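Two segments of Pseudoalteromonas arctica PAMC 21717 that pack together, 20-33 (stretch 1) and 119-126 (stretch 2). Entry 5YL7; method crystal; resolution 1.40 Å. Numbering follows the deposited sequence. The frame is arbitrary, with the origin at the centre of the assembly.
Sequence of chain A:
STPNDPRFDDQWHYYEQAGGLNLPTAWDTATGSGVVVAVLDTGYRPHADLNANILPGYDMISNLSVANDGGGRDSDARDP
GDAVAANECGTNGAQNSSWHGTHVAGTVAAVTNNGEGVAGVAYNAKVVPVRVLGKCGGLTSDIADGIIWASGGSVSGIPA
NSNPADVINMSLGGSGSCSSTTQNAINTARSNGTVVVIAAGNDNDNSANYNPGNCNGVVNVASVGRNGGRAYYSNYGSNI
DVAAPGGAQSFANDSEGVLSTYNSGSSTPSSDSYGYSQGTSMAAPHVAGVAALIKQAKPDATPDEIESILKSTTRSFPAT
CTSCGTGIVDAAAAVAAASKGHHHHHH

Stretch 1 (20-33) GLNLPTAWDTATGS
Stretch 2 (119-126) AGVAYNAK

How do the two backbones lie? Stretch 1 has a short, weakly bonded helix around 23-27, held by Trp 27 N to Leu 23 O at 2.9 Å, and continues as loop; stretch 2 carries a type I turn from Ala 122 to Ala 125, closed by Ala 125 N to Ala 122 O at 2.9 Å. Their CA atoms lie 7.3 Å apart at Leu 23 and Val 121, but 4.4 Å at Gly 32 and Ala 125 and 4.6 Å at Ser 33 and Asn 124.

What satisfies the indole of Trp 27? With chi1 -71° (m) and chi2 -32°, NE1 donates to Val 121 O at 2.8 Å, nearly straight at 172°, at the ring's edge, near its plane. Over one face of the indole lies Tyr 123 (chi1 57°, p; chi2 78°), whose edge meets it: CE2 of Trp 27 lies 3.5 Å from CE2 of Tyr 123, planes at 63°. Val 121 (t) also offers CG1 to Leu 23 CD2 at 3.9 Å and Leu 21 CD2 at 4.1 Å, an apolar cluster.

How does Thr 31 engage the turn? Its O accepts from Asn 124 N at 2.9 Å (159°), while its OG1 accepts from Asn 124 ND2 at 2.8 Å (156°), so one asparagine (chi1 -76°, m; chi2 -31°) grips both backbone and side chain. Thr 31 O to Tyr 123 N, though 3.2 Å, is too poorly angled to bond. The threonine's chi1 is 58° (p), and its CB sits over the tyrosine face, 4.3 Å from the ring centroid.

Why can Gly 32 come so close? At phi/psi 93/8, a CB would jam against the preceding carbonyl and lie 3.0 Å from both Ala 122 CB and Ala 125 CB. Gly 32 O lies 3.2 Å from Ala 125 CA in a CA-H...O contact; Ala 125 N, 3.4 Å from Gly 32 O, is too poorly angled to bond to it.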

# COMPACT_ATOMS: atom_id res chain seq x y z
N GLY A 20 7.77 14.52 4.54
CA GLY A 20 8.19 13.62 3.51
C GLY A 20 9.04 12.48 3.96
O GLY A 20 9.50 12.37 5.08
N LEU A 21 9.23 11.53 3.02
CA LEU A 21 9.88 10.25 3.25
C LEU A 21 11.40 10.25 3.12
O LEU A 21 12.04 9.21 3.27
CB LEU A 21 9.28 9.19 2.34
CG LEU A 21 9.18 7.78 2.87
CD1 LEU A 21 8.17 7.61 3.97
CD2 LEU A 21 8.95 6.82 1.72
N ASN A 22 12.00 11.39 2.74
CA ASN A 22 13.44 11.54 2.58
C ASN A 22 13.97 10.57 1.54
O ASN A 22 15.00 9.94 1.76
CB ASN A 22 14.17 11.38 3.94
CG ASN A 22 15.52 12.02 3.96
OD1 ASN A 22 15.78 12.99 3.22
ND2 ASN A 22 16.40 11.48 4.79
N LEU A 23 13.29 10.55 0.39
CA LEU A 23 13.63 9.63 -0.71
C LEU A 23 14.83 10.05 -1.58
O LEU A 23 15.58 9.15 -1.97
CB LEU A 23 12.43 9.36 -1.53
CG LEU A 23 11.52 8.29 -0.92
CD1 LEU A 23 10.10 8.39 -1.49
CD2 LEU A 23 12.11 6.88 -1.11
N PRO A 24 15.01 11.34 -1.94
CA PRO A 24 16.09 11.58 -2.92
C PRO A 24 17.42 11.04 -2.51
O PRO A 24 18.12 10.42 -3.41
CB PRO A 24 16.04 13.13 -3.00
CG PRO A 24 14.58 13.47 -2.85
CD PRO A 24 14.14 12.50 -1.74
N THR A 25 17.86 11.15 -1.30
CA THR A 25 19.08 10.60 -0.88
C THR A 25 19.10 9.09 -0.88
O THR A 25 20.06 8.39 -1.21
CB THR A 25 19.50 11.14 0.56
OG1 THR A 25 19.73 12.53 0.32
CG2 THR A 25 20.75 10.38 1.07
N ALA A 26 17.92 8.46 -0.49
CA ALA A 26 17.85 7.02 -0.57
C ALA A 26 18.08 6.48 -1.97
O ALA A 26 18.76 5.45 -2.13
CB ALA A 26 16.48 6.57 -0.03
N TRP A 27 17.47 7.15 -2.93
CA TRP A 27 17.56 6.73 -4.36
C TRP A 27 18.99 6.79 -4.89
O TRP A 27 19.24 6.10 -5.91
CB TRP A 27 16.64 7.56 -5.16
CG TRP A 27 15.13 7.27 -4.95
CD1 TRP A 27 14.55 6.07 -4.65
CD2 TRP A 27 14.09 8.20 -5.12
NE1 TRP A 27 13.22 6.23 -4.63
CE2 TRP A 27 12.86 7.50 -4.92
CE3 TRP A 27 14.01 9.58 -5.42
CZ2 TRP A 27 11.65 8.11 -5.07
CZ3 TRP A 27 12.85 10.19 -5.50
CH2 TRP A 27 11.61 9.44 -5.28
N ASP A 28 19.93 7.51 -4.26
CA ASP A 28 21.35 7.41 -4.65
C ASP A 28 21.86 6.03 -4.49
O ASP A 28 22.93 5.69 -5.09
CB ASP A 28 22.12 8.45 -3.82
CG ASP A 28 21.84 9.83 -4.23
OD1 ASP A 28 21.42 10.09 -5.37
OD2 ASP A 28 21.93 10.74 -3.31
N THR A 29 21.30 5.17 -3.59
CA THR A 29 21.81 3.86 -3.22
C THR A 29 20.86 2.73 -3.62
O THR A 29 21.24 1.60 -3.88
CB THR A 29 21.96 3.83 -1.57
OG1 THR A 29 22.99 4.82 -1.25
CG2 THR A 29 22.44 2.58 -1.12
N ALA A 30 19.51 2.95 -3.49
CA ALA A 30 18.55 1.84 -3.71
C ALA A 30 17.31 2.44 -4.33
O ALA A 30 16.80 3.48 -3.92
CB ALA A 30 18.20 1.17 -2.39
N THR A 31 16.73 1.65 -5.21
CA THR A 31 15.48 1.98 -5.95
C THR A 31 14.48 0.81 -6.00
O THR A 31 13.41 0.95 -6.62
CB THR A 31 15.80 2.44 -7.36
OG1 THR A 31 16.53 1.38 -8.03
CG2 THR A 31 16.61 3.74 -7.32
N GLY A 32 14.82 -0.30 -5.42
CA GLY A 32 13.98 -1.50 -5.48
C GLY A 32 14.25 -2.46 -6.53
O GLY A 32 13.53 -3.43 -6.71
N SER A 33 15.37 -2.26 -7.28
CA SER A 33 15.70 -3.23 -8.40
C SER A 33 15.76 -4.65 -7.90
O SER A 33 16.38 -4.94 -6.90
CB SER A 33 17.09 -2.93 -8.89
OG SER A 33 17.19 -1.65 -9.39
N ALA A 119 6.32 9.89 -9.70
CA ALA A 119 7.30 8.93 -9.34
C ALA A 119 6.75 7.94 -8.33
O ALA A 119 5.69 8.17 -7.73
CB ALA A 119 8.54 9.64 -8.80
N GLY A 120 7.46 6.83 -8.20
CA GLY A 120 7.13 5.79 -7.22
C GLY A 120 8.23 5.69 -6.21
O GLY A 120 9.40 6.04 -6.43
N VAL A 121 7.94 5.16 -5.00
CA VAL A 121 8.93 5.05 -3.94
C VAL A 121 9.99 4.05 -4.29
O VAL A 121 11.19 4.31 -4.07
CB VAL A 121 8.20 4.67 -2.63
CG1 VAL A 121 9.20 4.37 -1.54
CG2 VAL A 121 7.26 5.79 -2.20
N ALA A 122 9.60 2.87 -4.74
CA ALA A 122 10.51 1.80 -5.13
C ALA A 122 10.35 1.59 -6.62
O ALA A 122 9.88 0.56 -7.09
CB ALA A 122 10.28 0.53 -4.35
N TYR A 123 10.81 2.59 -7.41
CA TYR A 123 10.44 2.70 -8.80
C TYR A 123 11.15 1.69 -9.72
O TYR A 123 10.68 1.55 -10.89
CB TYR A 123 10.59 4.12 -9.31
CG TYR A 123 11.95 4.72 -9.17
CD1 TYR A 123 12.99 4.40 -10.06
CD2 TYR A 123 12.23 5.64 -8.24
CE1 TYR A 123 14.23 5.04 -10.00
CE2 TYR A 123 13.45 6.26 -8.13
CZ TYR A 123 14.41 5.97 -9.05
OH TYR A 123 15.62 6.69 -9.00
N ASN A 124 12.14 0.98 -9.23
CA ASN A 124 12.72 -0.16 -10.02
C ASN A 124 12.30 -1.51 -9.50
O ASN A 124 12.72 -2.51 -10.02
CB ASN A 124 14.24 -0.03 -10.11
CG ASN A 124 14.69 1.02 -11.07
OD1 ASN A 124 14.07 1.29 -12.08
ND2 ASN A 124 15.73 1.73 -10.67
N ALA A 125 11.37 -1.54 -8.49
CA ALA A 125 10.72 -2.77 -8.10
C ALA A 125 9.66 -3.09 -9.12
O ALA A 125 9.32 -2.30 -9.99
CB ALA A 125 10.15 -2.65 -6.70
N LYS A 126 8.99 -4.22 -8.94
CA LYS A 126 7.83 -4.60 -9.69
C LYS A 126 6.68 -4.95 -8.75
O LYS A 126 6.96 -5.45 -7.59
CB LYS A 126 8.08 -5.80 -10.57
CG LYS A 126 9.15 -5.59 -11.57
CD LYS A 126 8.72 -4.67 -12.66
CE LYS A 126 9.49 -4.97 -14.00
NZ LYS A 126 10.87 -4.54 -13.88